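Toxin protein (PDB 6AQK) probably acts as an ADP-ribosyltransferase toxin, transferring ADP-ribose from NAD+ to a target in the host cell. Local coordinates at residues Pro108-Ser111 / Asn112-Trp116; Leu117-Phe120 / Ile121-Glu125; Gly204-Met208 / Asp209-Gln213. All blocks are in the same frame, centred on the assembly; numbering follows the deposited sequence.

Interaction 1 (Pro108-Ser111 / Asn112-Trp116); sequences PVIS and NSYSW
A 3-10 turn, 108-112, leads through S113 and Y114 to helix 115-124. Its two firm bonds across the contact run between residues three apart. N112 N donates to V109 O at 3.1 Å, and S113 N donates to I110 O at 2.9 Å. Both N-H groups reach their carbonyl from above its plane. Y114 N then sits between I110 O and S111 O and makes a weak bond to each, the one to I110 O spanning four residues. Y114 is the N-cap residue, and the regular helix starts after it.

The side chains follow the same turn. CG of Y114 lies anti to its own carbonyl carbon (chi1 -60°). This brings the ring back beside the turn, with CE2 4.2 Å from I110 CB. The CD2 corner lies 3.4 Å from I110 O, at an oblique approach. S113 CB sits over the centre of one ring face. Y114 is buried, and its ring also touches I139 of strand 131-140 and P142 and L143 of a loop. N112 folds back over V109 O, with its CB 3.3 Å from that oxygen. At the start of the turn P108 O takes two donors, S111 N at 3.0 Å and the S111 hydroxyl. The hydroxyl bond is short, S111 OG to P108 O 2.6 Å, and nearly in line with the carbonyl (C=O...OG 167°).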
loop_
_atom_site.group_PDB
_atom_site.type_symbol
_atom_site.label_atom_id
_atom_site.label_comp_id
_atom_site.label_asym_id
_atom_site.label_seq_id
_atom_site.Cartn_x
_atom_site.Cartn_y
_atom_site.Cartn_z
ATOM N N PRO A 108 1.247 11.699 -4.272
ATOM C CA PRO A 108 1.436 12.445 -3.030
ATOM C C PRO A 108 0.253 12.319 -2.064
ATOM O O PRO A 108 0.401 12.688 -0.941
ATOM C CB PRO A 108 1.632 13.895 -3.520
ATOM C CG PRO A 108 2.338 13.696 -4.805
ATOM C CD PRO A 108 1.650 12.521 -5.442
ATOM N N VAL A 109 -0.884 11.770 -2.504
ATOM C CA VAL A 109 -2.049 11.521 -1.586
ATOM C C VAL A 109 -1.634 10.780 -0.306
ATOM O O VAL A 109 -2.292 10.935 0.739
ATOM C CB VAL A 109 -3.161 10.663 -2.260
ATOM C CG1 VAL A 109 -4.315 10.380 -1.300
ATOM C CG2 VAL A 109 -3.732 11.386 -3.446
ATOM N N ILE A 110 -0.625 9.905 -0.376
ATOM C CA ILE A 110 -0.256 9.111 0.777
ATOM C C ILE A 110 0.392 9.912 1.913
ATOM O O ILE A 110 0.451 9.439 3.030
ATOM C CB ILE A 110 0.611 7.839 0.389
ATOM C CG1 ILE A 110 2.013 8.216 -0.057
ATOM C CG2 ILE A 110 -0.150 6.922 -0.601
ATOM C CD1 ILE A 110 2.968 7.059 -0.022
ATOM N N SER A 111 0.875 11.125 1.628
ATOM C CA SER A 111 1.340 12.016 2.682
ATOM C C SER A 111 0.214 12.257 3.713
ATOM O O SER A 111 0.465 12.336 4.900
ATOM C CB SER A 111 1.940 13.308 2.067
ATOM O OG SER A 111 0.968 13.973 1.281
ATOM N N ASN A 112 -1.034 12.194 3.271
ATOM C CA ASN A 112 -2.167 12.328 4.194
ATOM C C ASN A 112 -2.289 11.135 5.180
ATOM O O ASN A 112 -2.921 11.265 6.191
ATOM C CB ASN A 112 -3.494 12.566 3.377
ATOM C CG ASN A 112 -3.388 13.739 2.343
ATOM O OD1 ASN A 112 -2.524 14.613 2.474
ATOM N ND2 ASN A 112 -4.257 13.739 1.299
ATOM N N SER A 113 -1.706 9.962 4.890
ATOM C CA SER A 113 -1.753 8.805 5.761
ATOM C C SER A 113 -0.528 8.649 6.622
ATOM O O SER A 113 -0.555 7.859 7.521
ATOM C CB SER A 113 -1.849 7.488 4.970
ATOM O OG SER A 113 -3.017 7.412 4.233
ATOM N N TYR A 114 0.564 9.305 6.282
ATOM C CA TYR A 114 1.850 9.071 6.938
ATOM C C TYR A 114 2.430 10.431 7.309
ATOM O O TYR A 114 2.933 11.171 6.454
ATOM C CB TYR A 114 2.804 8.347 5.990
ATOM C CG TYR A 114 2.309 6.984 5.507
ATOM C CD1 TYR A 114 2.115 5.912 6.396
ATOM C CD2 TYR A 114 2.109 6.758 4.166
ATOM C CE1 TYR A 114 1.739 4.684 5.934
ATOM C CE2 TYR A 114 1.684 5.521 3.712
ATOM C CZ TYR A 114 1.478 4.495 4.607
ATOM O OH TYR A 114 1.078 3.276 4.063
ATOM N N SER A 115 2.284 10.790 8.574
ATOM C CA SER A 115 2.663 12.167 9.031
ATOM C C SER A 115 4.175 12.436 8.909
ATOM O O SER A 115 4.613 13.574 8.657
ATOM C CB SER A 115 2.177 12.392 10.480
ATOM O OG SER A 115 2.792 11.529 11.393
ATOM N N TRP A 116 4.952 11.375 9.079
ATOM C CA TRP A 116 6.431 11.411 8.895
ATOM C C TRP A 116 6.818 11.718 7.459
ATOM O O TRP A 116 7.780 12.464 7.213
ATOM C CB TRP A 116 7.087 10.128 9.359
ATOM C CG TRP A 116 6.365 8.811 8.953
ATOM C CD1 TRP A 116 5.381 8.170 9.656
ATOM C CD2 TRP A 116 6.567 8.029 7.754
ATOM N NE1 TRP A 116 4.961 7.023 8.974
ATOM C CE2 TRP A 116 5.693 6.930 7.808
ATOM C CE3 TRP A 116 7.427 8.139 6.650
ATOM C CZ2 TRP A 116 5.639 5.985 6.801
ATOM C CZ3 TRP A 116 7.360 7.222 5.671
ATOM C CH2 TRP A 116 6.494 6.141 5.741
#

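Interaction 2 (Leu117-Phe120 / Ile121-Glu125); sequences LAEF and INESE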
loop_
_atom_site.group_PDB
_atom_site.type_symbol
_atom_site.label_atom_id
_atom_site.label_comp_id
_atom_site.label_asym_id
_atom_site.label_seq_id
_atom_site.Cartn_x
_atom_site.Cartn_y
_atom_site.Cartn_z
ATOM N N LEU A 117 6.014 11.217 6.523
ATOM C CA LEU A 117 6.245 11.499 5.134
ATOM C C LEU A 117 5.867 12.939 4.789
ATOM O O LEU A 117 6.662 13.674 4.165
ATOM C CB LEU A 117 5.492 10.490 4.267
ATOM C CG LEU A 117 5.642 10.645 2.761
ATOM C CD1 LEU A 117 7.112 10.465 2.380
ATOM C CD2 LEU A 117 4.694 9.660 2.042
ATOM N N ALA A 118 4.704 13.364 5.264
ATOM C CA ALA A 118 4.225 14.749 5.055
ATOM C C ALA A 118 5.294 15.774 5.532
ATOM O O ALA A 118 5.653 16.720 4.834
ATOM C CB ALA A 118 2.893 14.974 5.792
ATOM N N GLU A 119 5.813 15.518 6.708
ATOM C CA GLU A 119 6.867 16.353 7.318
ATOM C C GLU A 119 8.095 16.441 6.461
ATOM O O GLU A 119 8.613 17.561 6.180
ATOM C CB GLU A 119 7.226 15.787 8.691
ATOM C CG GLU A 119 8.379 16.472 9.439
ATOM C CD GLU A 119 7.949 17.729 10.163
ATOM O OE1 GLU A 119 7.996 17.751 11.418
ATOM O OE2 GLU A 119 7.528 18.688 9.484
ATOM N N PHE A 120 8.542 15.266 6.008
ATOM C CA PHE A 120 9.760 15.178 5.235
ATOM C C PHE A 120 9.541 15.893 3.936
ATOM O O PHE A 120 10.411 16.648 3.508
ATOM C CB PHE A 120 10.197 13.722 5.044
ATOM C CG PHE A 120 11.446 13.585 4.219
ATOM C CD1 PHE A 120 12.697 13.797 4.830
ATOM C CD2 PHE A 120 11.399 13.241 2.857
ATOM C CE1 PHE A 120 13.888 13.706 4.076
ATOM C CE2 PHE A 120 12.606 13.112 2.104
ATOM C CZ PHE A 120 13.843 13.354 2.740
ATOM N N ILE A 121 8.385 15.675 3.293
ATOM C CA ILE A 121 8.053 16.373 2.040
ATOM C C ILE A 121 8.035 17.884 2.241
ATOM O O ILE A 121 8.667 18.632 1.459
ATOM C CB ILE A 121 6.669 15.930 1.475
ATOM C CG1 ILE A 121 6.799 14.477 0.967
ATOM C CG2 ILE A 121 6.184 16.860 0.376
ATOM C CD1 ILE A 121 5.500 13.808 0.500
ATOM N N ASN A 122 7.299 18.323 3.248
ATOM C CA ASN A 122 7.289 19.757 3.616
ATOM C C ASN A 122 8.676 20.343 3.821
ATOM O O ASN A 122 8.916 21.420 3.329
ATOM C CB ASN A 122 6.400 20.052 4.834
ATOM C CG ASN A 122 4.893 19.924 4.495
ATOM O OD1 ASN A 122 4.464 20.097 3.339
ATOM N ND2 ASN A 122 4.101 19.579 5.493
ATOM N N GLU A 123 9.571 19.653 4.514
ATOM C CA GLU A 123 10.920 20.191 4.731
ATOM C C GLU A 123 11.804 20.162 3.474
ATOM O O GLU A 123 12.765 20.936 3.385
ATOM C CB GLU A 123 11.645 19.437 5.824
ATOM C CG GLU A 123 10.961 19.438 7.197
ATOM C CD GLU A 123 11.521 18.376 8.145
ATOM O OE1 GLU A 123 12.525 17.720 7.775
ATOM O OE2 GLU A 123 10.965 18.196 9.271
ATOM N N SER A 124 11.512 19.261 2.530
ATOM C CA SER A 124 12.417 18.929 1.433
ATOM C C SER A 124 12.093 19.585 0.120
ATOM O O SER A 124 12.990 19.863 -0.729
ATOM C CB SER A 124 12.357 17.385 1.174
ATOM O OG SER A 124 12.987 16.647 2.217
ATOM N N GLU A 125 10.798 19.627 -0.150
ATOM C CA GLU A 125 10.217 20.243 -1.353
ATOM C C GLU A 125 11.007 21.408 -1.929
ATOM O O GLU A 125 11.261 22.342 -1.207
ATOM C CB GLU A 125 8.893 20.873 -0.919
ATOM C CG GLU A 125 7.730 20.272 -1.580
ATOM C CD GLU A 125 6.455 20.706 -0.931
ATOM O OE1 GLU A 125 6.460 21.582 -0.022
ATOM O OE2 GLU A 125 5.448 20.122 -1.345
#
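I121 lies one helical turn beyond L117. Its N-H donates to L117 O at 2.8 Å in an almost straight bond (171°). Its side chain reaches back toward L117, with CD1 of I121 3.9 Å from L117 CG. The two aliphatic chains slant past each other. The L117 side of this pair also meets I110, and I121 meets S111, in the turn before the helix.

N122 N bonds to A118 O at 2.8 Å. The side-chain amide of N122 folds back over the same oxygen without a second hydrogen bond.

These are the i to i+4 contacts of an amphipathic alpha-helix, 115-124, which lies against the central sheet. Its outer side is polar. There E123 N donates to E119 O, and the two acid chains cross. E123 OE2 comes 3.1 Å from E119 CG and 3.5 Å from E119 OE2. E119 bends at chi2 (82°), which places its carboxylate near that of E123; the two carboxylate planes are 38° apart. Two like charges this close may raise the pKa of one of them, though both residues are exposed to solvent.

S124 is on the sheet side. Its hydroxyl donates to F120 O, with OG 2.9 Å from that oxygen, while S124 N adds a weak bond to the same acceptor. The same OG sits over the centre of one face of the F120 ring, 3.4 Å above its plane. Y200 and Y220 of the sheet touch both residues.

E125 leaves the helical path, but its N still bonds to I121 O.

Interaction 3 (Gly204-Met208 / Asp209-Gln213); sequences GRSYM and DNPEQ. With PT (platinum (II) ion), chain G.
R205 reaches over to D209 in a salt bridge. Its chain bends at chi2 and chi3 (both near -60°), which lays the guanidinium beside the carboxylate. R205 NH2 donates to D209 OD1 at 2.9 Å in a nearly straight bond (170°). The two groups are almost coplanar, and OD1 is met on its syn side. A water at the guanidinium edge completes the link. It accepts from R205 NE and from S206 N, and donates to D209 OD1 at 2.6 Å. OD1 is thus gripped by two donors.

S206 is buried. S206 O accepts from D209 N at 2.8 Å, closing a type II beta turn with Y207 and M208 at the corners. The side chain faces the start of helix 211-214, with S206 OG 3.4 Å from P211 CA. The polar partner of this hydroxyl is G215 O.

Y207 O accepts from N210 N at 3.0 Å. This closes a second turn over M208 and D209, both in left-handed backbone conformation. The Y207 side chain points the other way, into the fold, where OH bonds to H164 ND1.

M208 lays its CG over the centre of the Y207 ring, 3.7 Å above the plane. Its chain then bends so that M208 SD binds a platinum ion at 2.1 Å.

The two turns deliver N210 to the N-cap of helix 211-214, where its OD1 accepts from Q213 N at 3.1 Å. Charge and water tie the loop to itself through D209. M208, an exposed residue, offers a soft thioether of the kind platinum(II) favours; binding there is consistent with an ion introduced for crystallography rather than a natural cofactor.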
loop_
_atom_site.group_PDB
_atom_site.type_symbol
_atom_site.label_atom_id
_atom_site.label_comp_id
_atom_site.label_asym_id
_atom_site.label_seq_id
_atom_site.Cartn_x
_atom_site.Cartn_y
_atom_site.Cartn_z
ATOM N N GLY A 204 15.119 16.129 -12.280
ATOM C CA GLY A 204 16.285 15.604 -13.004
ATOM C C GLY A 204 17.142 14.571 -12.308
ATOM O O GLY A 204 17.912 13.903 -12.982
ATOM N N ARG A 205 17.009 14.391 -10.992
ATOM C CA ARG A 205 17.828 13.435 -10.236
ATOM C C ARG A 205 17.085 12.094 -10.158
ATOM O O ARG A 205 15.840 12.086 -10.214
ATOM C CB ARG A 205 18.095 13.945 -8.832
ATOM C CG ARG A 205 18.877 15.261 -8.778
ATOM C CD ARG A 205 20.270 15.162 -9.417
ATOM N NE ARG A 205 21.090 14.144 -8.791
ATOM C CZ ARG A 205 21.756 14.255 -7.653
ATOM N NH1 ARG A 205 21.750 15.382 -6.960
ATOM N NH2 ARG A 205 22.452 13.201 -7.204
ATOM N N SER A 206 17.843 11.003 -10.059
ATOM C CA SER A 206 17.282 9.630 -10.048
ATOM C C SER A 206 17.760 8.871 -8.829
ATOM O O SER A 206 18.908 9.024 -8.376
ATOM C CB SER A 206 17.714 8.849 -11.280
ATOM O OG SER A 206 17.408 9.528 -12.480
ATOM N N TYR A 207 16.903 7.976 -8.342
ATOM C CA TYR A 207 17.293 7.092 -7.257
ATOM C C TYR A 207 18.595 6.341 -7.635
ATOM O O TYR A 207 18.720 5.841 -8.751
ATOM C CB TYR A 207 16.167 6.066 -7.042
ATOM C CG TYR A 207 16.392 5.131 -5.878
ATOM C CD1 TYR A 207 16.894 5.577 -4.680
ATOM C CD2 TYR A 207 16.056 3.790 -5.991
ATOM C CE1 TYR A 207 17.026 4.733 -3.581
ATOM C CE2 TYR A 207 16.232 2.923 -4.901
ATOM C CZ TYR A 207 16.713 3.400 -3.720
ATOM O OH TYR A 207 16.857 2.541 -2.678
ATOM N N MET A 208 19.552 6.330 -6.705
ATOM C CA MET A 208 20.836 5.694 -6.898
ATOM C C MET A 208 21.550 6.253 -8.152
ATOM O O MET A 208 22.361 5.560 -8.750
ATOM C CB MET A 208 20.677 4.179 -7.066
ATOM C CG MET A 208 19.988 3.479 -5.906
ATOM S SD MET A 208 20.947 2.057 -5.335
ATOM C CE MET A 208 22.328 2.906 -4.467
ATOM N N ASP A 209 21.166 7.441 -8.611
ATOM C CA ASP A 209 21.696 8.019 -9.851
ATOM C C ASP A 209 21.638 7.047 -11.018
ATOM O O ASP A 209 22.534 7.012 -11.842
ATOM C CB ASP A 209 23.120 8.539 -9.590
ATOM C CG ASP A 209 23.178 9.535 -8.434
ATOM O OD1 ASP A 209 22.415 10.531 -8.441
ATOM O OD2 ASP A 209 24.000 9.350 -7.517
ATOM N N ASN A 210 20.564 6.267 -11.089
ATOM C CA ASN A 210 20.343 5.300 -12.123
ATOM C C ASN A 210 19.033 5.606 -12.836
ATOM O O ASN A 210 17.989 4.975 -12.599
ATOM C CB ASN A 210 20.327 3.886 -11.536
ATOM C CG ASN A 210 20.267 2.776 -12.592
ATOM O OD1 ASN A 210 19.924 2.970 -13.783
ATOM N ND2 ASN A 210 20.571 1.553 -12.136
ATOM N N PRO A 211 19.091 6.527 -13.776
ATOM C CA PRO A 211 17.914 6.878 -14.567
ATOM C C PRO A 211 17.304 5.759 -15.416
ATOM O O PRO A 211 16.103 5.729 -15.585
ATOM C CB PRO A 211 18.420 8.036 -15.460
ATOM C CG PRO A 211 19.909 7.895 -15.475
ATOM C CD PRO A 211 20.265 7.373 -14.116
ATOM N N GLU A 212 18.112 4.847 -15.933
ATOM C CA GLU A 212 17.618 3.845 -16.858
ATOM C C GLU A 212 16.720 2.842 -16.112
ATOM O O GLU A 212 15.712 2.374 -16.669
ATOM C CB GLU A 212 18.797 3.143 -17.556
ATOM N N GLN A 213 17.067 2.556 -14.847
ATOM C CA GLN A 213 16.254 1.681 -13.952
ATOM C C GLN A 213 15.092 2.374 -13.203
ATOM O O GLN A 213 14.023 1.787 -13.027
ATOM C CB GLN A 213 17.207 1.040 -12.907
ATOM C CG GLN A 213 16.640 -0.099 -12.050
ATOM C CD GLN A 213 16.089 -1.312 -12.819
ATOM O OE1 GLN A 213 16.126 -1.375 -14.049
ATOM N NE2 GLN A 213 15.585 -2.305 -12.069
HETATM PT PT PT G . 21.024 0.601 -6.846
HETATM O O HOH W 1 20.630 11.288 -10.144
#

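How the interactions relate
Interactions 1 and 2 are consecutive parts of one element. Interaction 1 is the 3-10 lead-in at the surface, and interaction 2 is the body and end of helix 115-124, partly buried against the central sheet. They touch: I110 CG1 packs 3.7 Å from L117 CD2, and S111 CB meets I121 CD1. Interaction 3, also partly buried, stands apart, in the loop after strand 192-200 and the start of helix 211-214, its nearest atoms about 11 Å from interaction 2 and about 13 Å from interaction 1. Main-chain bonds dominate the first two, mostly three residues apart in one and mostly four in the other. The loop of interaction 3 adds a salt bridge, a water and a metal-bound sulfur.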